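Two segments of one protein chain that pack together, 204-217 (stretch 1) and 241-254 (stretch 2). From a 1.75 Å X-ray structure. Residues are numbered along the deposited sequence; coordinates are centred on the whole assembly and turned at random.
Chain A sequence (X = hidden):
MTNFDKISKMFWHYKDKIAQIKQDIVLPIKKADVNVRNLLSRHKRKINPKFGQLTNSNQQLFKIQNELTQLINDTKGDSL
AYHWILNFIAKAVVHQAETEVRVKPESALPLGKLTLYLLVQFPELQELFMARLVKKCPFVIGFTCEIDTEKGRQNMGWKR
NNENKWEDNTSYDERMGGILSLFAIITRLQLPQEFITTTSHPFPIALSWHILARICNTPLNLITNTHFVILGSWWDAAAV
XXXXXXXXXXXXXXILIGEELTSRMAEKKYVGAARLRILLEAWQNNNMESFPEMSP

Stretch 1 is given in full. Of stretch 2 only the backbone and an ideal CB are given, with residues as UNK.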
# COMPACT_ATOMS: atom_id res chain seq x y z
N PRO A 204 -0.56 8.83 -5.86
CA PRO A 204 0.65 9.65 -5.81
C PRO A 204 1.24 9.73 -4.40
O PRO A 204 0.73 9.15 -3.44
CB PRO A 204 0.15 11.01 -6.31
CG PRO A 204 -1.26 11.06 -5.81
CD PRO A 204 -1.78 9.65 -6.01
N ILE A 205 2.36 10.46 -4.29
CA ILE A 205 3.15 10.46 -3.07
C ILE A 205 2.36 11.03 -1.90
O ILE A 205 2.63 10.69 -0.75
CB ILE A 205 4.48 11.21 -3.32
CG1 ILE A 205 5.45 11.03 -2.15
CG2 ILE A 205 4.28 12.71 -3.57
CD1 ILE A 205 5.97 9.65 -2.01
N ALA A 206 1.36 11.88 -2.17
CA ALA A 206 0.49 12.37 -1.10
C ALA A 206 -0.09 11.22 -0.28
O ALA A 206 -0.36 11.39 0.92
CB ALA A 206 -0.66 13.20 -1.69
N LEU A 207 -0.31 10.06 -0.90
CA LEU A 207 -0.94 8.96 -0.18
C LEU A 207 -0.00 8.37 0.87
O LEU A 207 -0.47 7.81 1.86
CB LEU A 207 -1.39 7.89 -1.16
CG LEU A 207 -2.38 8.36 -2.23
CD1 LEU A 207 -2.93 7.16 -2.98
CD2 LEU A 207 -3.51 9.19 -1.63
N SER A 208 1.32 8.48 0.65
CA SER A 208 2.28 8.13 1.69
C SER A 208 2.25 9.12 2.83
O SER A 208 2.39 8.72 3.99
CB SER A 208 3.71 8.06 1.12
OG SER A 208 3.96 6.80 0.51
N TRP A 209 2.11 10.42 2.54
CA TRP A 209 1.91 11.37 3.62
C TRP A 209 0.70 10.97 4.47
O TRP A 209 0.79 10.94 5.70
CB TRP A 209 1.75 12.81 3.09
CG TRP A 209 1.63 13.81 4.20
CD1 TRP A 209 0.51 14.10 4.92
CD2 TRP A 209 2.67 14.65 4.74
NE1 TRP A 209 0.77 15.04 5.86
CE2 TRP A 209 2.09 15.39 5.79
CE3 TRP A 209 4.02 14.83 4.44
CZ2 TRP A 209 2.81 16.31 6.55
CZ3 TRP A 209 4.74 15.75 5.20
CH2 TRP A 209 4.13 16.47 6.24
N HIS A 210 -0.41 10.58 3.83
CA HIS A 210 -1.62 10.23 4.58
C HIS A 210 -1.35 9.10 5.56
O HIS A 210 -1.84 9.11 6.70
CB HIS A 210 -2.76 9.80 3.66
CG HIS A 210 -3.28 10.87 2.76
ND1 HIS A 210 -3.23 12.21 3.08
CD2 HIS A 210 -3.89 10.79 1.55
CE1 HIS A 210 -3.76 12.92 2.09
NE2 HIS A 210 -4.18 12.08 1.16
N ILE A 211 -0.62 8.08 5.11
CA ILE A 211 -0.36 6.92 5.96
C ILE A 211 0.37 7.33 7.22
O ILE A 211 -0.02 6.96 8.34
CB ILE A 211 0.44 5.85 5.20
CG1 ILE A 211 -0.41 5.27 4.07
CG2 ILE A 211 0.90 4.73 6.16
CD1 ILE A 211 0.36 4.40 3.09
N LEU A 212 1.48 8.07 7.06
CA LEU A 212 2.29 8.43 8.21
C LEU A 212 1.53 9.37 9.14
O LEU A 212 1.57 9.21 10.36
CB LEU A 212 3.61 9.07 7.74
CG LEU A 212 4.76 8.08 7.45
CD1 LEU A 212 4.40 7.09 6.35
CD2 LEU A 212 6.05 8.81 7.11
N ALA A 213 0.85 10.37 8.57
CA ALA A 213 0.11 11.32 9.38
C ALA A 213 -0.99 10.64 10.16
O ALA A 213 -1.20 10.94 11.34
CB ALA A 213 -0.48 12.42 8.50
N ARG A 214 -1.74 9.75 9.51
CA ARG A 214 -2.90 9.14 10.16
C ARG A 214 -2.48 8.19 11.27
O ARG A 214 -3.16 8.10 12.30
CB ARG A 214 -3.74 8.41 9.11
CG ARG A 214 -4.46 9.42 8.21
CD ARG A 214 -5.07 8.77 6.98
NE ARG A 214 -5.64 9.81 6.14
CZ ARG A 214 -6.17 9.63 4.94
NH1 ARG A 214 -6.27 8.42 4.42
NH2 ARG A 214 -6.61 10.68 4.26
N ILE A 215 -1.40 7.43 11.06
CA ILE A 215 -0.89 6.58 12.12
C ILE A 215 -0.40 7.44 13.28
O ILE A 215 -0.68 7.14 14.45
CB ILE A 215 0.20 5.65 11.58
CG1 ILE A 215 -0.42 4.62 10.62
CG2 ILE A 215 0.89 4.92 12.73
CD1 ILE A 215 0.59 3.71 9.93
N CYS A 216 0.29 8.54 12.99
CA CYS A 216 0.72 9.44 14.06
C CYS A 216 -0.45 10.10 14.77
O CYS A 216 -0.29 10.56 15.90
CB CYS A 216 1.64 10.51 13.52
SG CYS A 216 3.30 9.89 13.17
N ASN A 217 -1.63 10.14 14.15
CA ASN A 217 -2.79 10.74 14.78
C ASN A 217 -3.71 9.70 15.41
O ASN A 217 -4.74 10.07 15.98
CB ASN A 217 -3.57 11.58 13.76
CG ASN A 217 -2.80 12.82 13.32
OD1 ASN A 217 -1.88 13.28 14.01
ND2 ASN A 217 -3.20 13.39 12.19
N UNK A 241 12.60 9.00 -1.30
CA UNK A 241 11.78 9.79 -2.21
C UNK A 241 10.79 10.68 -1.47
O UNK A 241 10.41 11.73 -1.98
CB UNK A 241 11.03 8.87 -3.17
N UNK A 242 10.36 10.25 -0.28
CA UNK A 242 9.48 11.07 0.55
C UNK A 242 10.19 12.35 0.97
O UNK A 242 9.62 13.44 0.91
CB UNK A 242 9.02 10.29 1.78
N UNK A 243 11.46 12.23 1.35
CA UNK A 243 12.27 13.41 1.65
C UNK A 243 12.46 14.30 0.44
O UNK A 243 12.47 15.54 0.56
CB UNK A 243 13.64 12.99 2.19
N UNK A 244 12.64 13.71 -0.75
CA UNK A 244 12.73 14.50 -1.97
C UNK A 244 11.46 15.31 -2.18
O UNK A 244 11.52 16.48 -2.60
CB UNK A 244 12.99 13.60 -3.18
N UNK A 245 10.32 14.71 -1.89
CA UNK A 245 9.04 15.34 -2.20
C UNK A 245 8.73 16.46 -1.22
O UNK A 245 8.26 17.53 -1.63
CB UNK A 245 7.92 14.30 -2.18
N UNK A 246 8.94 16.23 0.08
CA UNK A 246 8.44 17.16 1.10
C UNK A 246 9.53 17.73 2.01
O UNK A 246 9.18 18.43 2.98
CB UNK A 246 7.39 16.45 1.96
N UNK A 247 10.80 17.41 1.77
CA UNK A 247 11.90 18.09 2.43
C UNK A 247 11.79 18.17 3.94
O UNK A 247 11.67 17.15 4.64
CB UNK A 247 12.02 19.51 1.87
N UNK A 248 11.87 19.40 4.46
CA UNK A 248 11.88 19.59 5.91
C UNK A 248 10.60 19.08 6.55
O UNK A 248 10.61 18.66 7.71
CB UNK A 248 12.08 21.07 6.25
N UNK A 249 9.48 19.12 5.83
CA UNK A 249 8.22 18.64 6.39
C UNK A 249 8.20 17.12 6.44
O UNK A 249 7.77 16.53 7.44
CB UNK A 249 7.04 19.16 5.57
N UNK A 250 8.69 16.47 5.39
CA UNK A 250 8.94 15.04 5.48
C UNK A 250 9.84 14.72 6.65
O UNK A 250 9.59 13.77 7.39
CB UNK A 250 9.56 14.52 4.18
N UNK A 251 10.89 15.51 6.85
CA UNK A 251 11.84 15.22 7.93
C UNK A 251 11.17 15.29 9.29
O UNK A 251 11.42 14.45 10.15
CB UNK A 251 13.02 16.19 7.88
N UNK A 252 10.32 16.30 9.51
CA UNK A 252 9.59 16.37 10.77
C UNK A 252 8.74 15.12 10.98
O UNK A 252 8.61 14.62 12.10
CB UNK A 252 8.71 17.62 10.81
N UNK A 253 8.15 14.60 9.90
CA UNK A 253 7.26 13.46 10.06
C UNK A 253 8.05 12.17 10.27
O UNK A 253 7.62 11.29 11.02
CB UNK A 253 6.34 13.33 8.84
N UNK A 254 9.22 12.05 9.63
CA UNK A 254 10.08 10.90 9.89
C UNK A 254 10.59 10.90 11.32
O UNK A 254 10.68 9.84 11.96
CB UNK A 254 11.26 10.89 8.92

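Stretch 1 turns an apolar surface toward stretch 2: Ile205, Trp209, Leu212 and Cys216. The helix axes run at 36° and come within 10.8 Å.

Position 241 points its CB sideways, 5.2 Å from Ile205 CD1. Apolar or long polar side chains would suit. It is Gln241, whose end leads away.

Position 242 also points sideways, with its ideal CB 4.9 Å from Ile205 CD1. A hollow lies beyond, between Ile205, Trp209 and Leu212. A large apolar residue could reach it; Leu, Met or Phe would suit. It is Phe242. Its CZ lies 3.5 Å from Trp209 CE3. The two aromatic rings meet rim to rim.

Positions 243 and 244 are out of reach, so stretch 1 sets no preference. They are Leu243 and Gln244.

Position 245 points toward stretch 1, its ideal CB 4.1 Å from Ile205 CG1. A small apolar residue fits without further reach. It is Ala245, packed on Ile205.

Position 246 points toward stretch 1, its ideal CB 4.2 Å from Trp209 CZ3. A long apolar or aromatic side chain could run between Trp209 and Ile205. It is Tyr246. The edge of Trp209 meets its ring face, with CE3 of Trp209 3.8 Å from CD2 of Tyr246. The hydroxyl OH reaches Ile205 CG2 at 3.5 Å and Ala206 CA at 3.2 Å. This is packing; no hydrogen bond crosses between the stretches.

Position 247 has phi 51°, which by itself favours glycine. It is Gly247.

Position 248 is out of reach, and many residues would do. It is Asn248.

Position 249 points toward stretch 1, its ideal CB 4.0 Å from Trp209 CH2. A residue with an aliphatic stem would suit. It is Gln249, whose CB packs against Trp209.

Position 250 points sideways, its backbone N 4.0 Å from Trp209 CZ3 at the ring edge. Small residues suit. It is Ala250, one wall of the hole that holds Trp209.

Position 251 is out of reach, and many residues would do. It is Ser251, whose OG donates to Gly247 O at 3.1 Å.

Position 252 points sideways, its ideal CB beyond 5.5 Å of stretch 1. Polar or long side chains are as acceptable as others. It is Lys252, whose NZ donates to Gln249 OE1 at 2.9 Å.

Position 253 points toward a hole between Leu212, Trp209, Ala213 and Cys216. A branched or long apolar residue would suit. It is Leu253. Its CD2 sits over the Trp209 ring face, 3.9 Å from Trp209 CD2.

Position 254 points away, so only a longer side chain could return. It is Leu254, whose CD2 reaches Leu212 CD2 at 4.0 Å.

Stretch 2 (241-254) QFLQAYGNQASKLL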
# COMPACT_ATOMS: atom_id res chain seq x y z
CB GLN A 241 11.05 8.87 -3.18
CG GLN A 241 11.95 8.13 -4.13
CD GLN A 241 12.66 6.94 -3.50
OE1 GLN A 241 12.19 6.36 -2.51
NE2 GLN A 241 13.79 6.56 -4.08
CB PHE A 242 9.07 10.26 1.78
CG PHE A 242 7.96 10.86 2.62
CD1 PHE A 242 6.67 10.97 2.13
CD2 PHE A 242 8.21 11.25 3.92
CE1 PHE A 242 5.66 11.49 2.91
CE2 PHE A 242 7.20 11.78 4.71
CZ PHE A 242 5.93 11.89 4.20
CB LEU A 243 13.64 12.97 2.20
CG LEU A 243 13.60 12.41 3.61
CD1 LEU A 243 14.89 11.67 3.91
CD2 LEU A 243 13.41 13.51 4.61
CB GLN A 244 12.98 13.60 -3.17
CG GLN A 244 14.35 12.96 -3.12
CD GLN A 244 14.57 11.86 -4.16
OE1 GLN A 244 13.65 11.43 -4.86
NE2 GLN A 244 15.79 11.38 -4.22
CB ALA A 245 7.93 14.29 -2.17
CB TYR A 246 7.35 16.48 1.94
CG TYR A 246 6.15 15.99 1.16
CD1 TYR A 246 5.35 16.86 0.46
CD2 TYR A 246 5.81 14.63 1.14
CE1 TYR A 246 4.24 16.40 -0.27
CE2 TYR A 246 4.71 14.17 0.43
CZ TYR A 246 3.94 15.05 -0.28
OH TYR A 246 2.83 14.60 -0.99
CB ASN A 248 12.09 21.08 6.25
CG ASN A 248 10.91 21.94 5.89
OD1 ASN A 248 10.44 21.95 4.74
ND2 ASN A 248 10.43 22.70 6.86
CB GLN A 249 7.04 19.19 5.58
CG GLN A 249 7.06 20.71 5.43
CD GLN A 249 6.79 21.46 6.74
OE1 GLN A 249 6.54 20.86 7.78
NE2 GLN A 249 6.83 22.79 6.67
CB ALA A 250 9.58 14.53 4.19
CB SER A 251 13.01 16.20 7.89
OG SER A 251 13.77 16.06 6.69
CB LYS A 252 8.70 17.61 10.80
CG LYS A 252 9.50 18.91 10.87
CD LYS A 252 8.72 20.10 10.34
CE LYS A 252 7.44 20.33 11.10
NZ LYS A 252 6.71 21.55 10.59
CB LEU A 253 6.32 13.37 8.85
CG LEU A 253 5.14 12.40 8.91
CD1 LEU A 253 4.45 12.42 10.25
CD2 LEU A 253 4.17 12.74 7.81
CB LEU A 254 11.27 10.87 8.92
CG LEU A 254 10.95 10.66 7.43
CD1 LEU A 254 12.27 10.37 6.71
CD2 LEU A 254 9.97 9.54 7.21
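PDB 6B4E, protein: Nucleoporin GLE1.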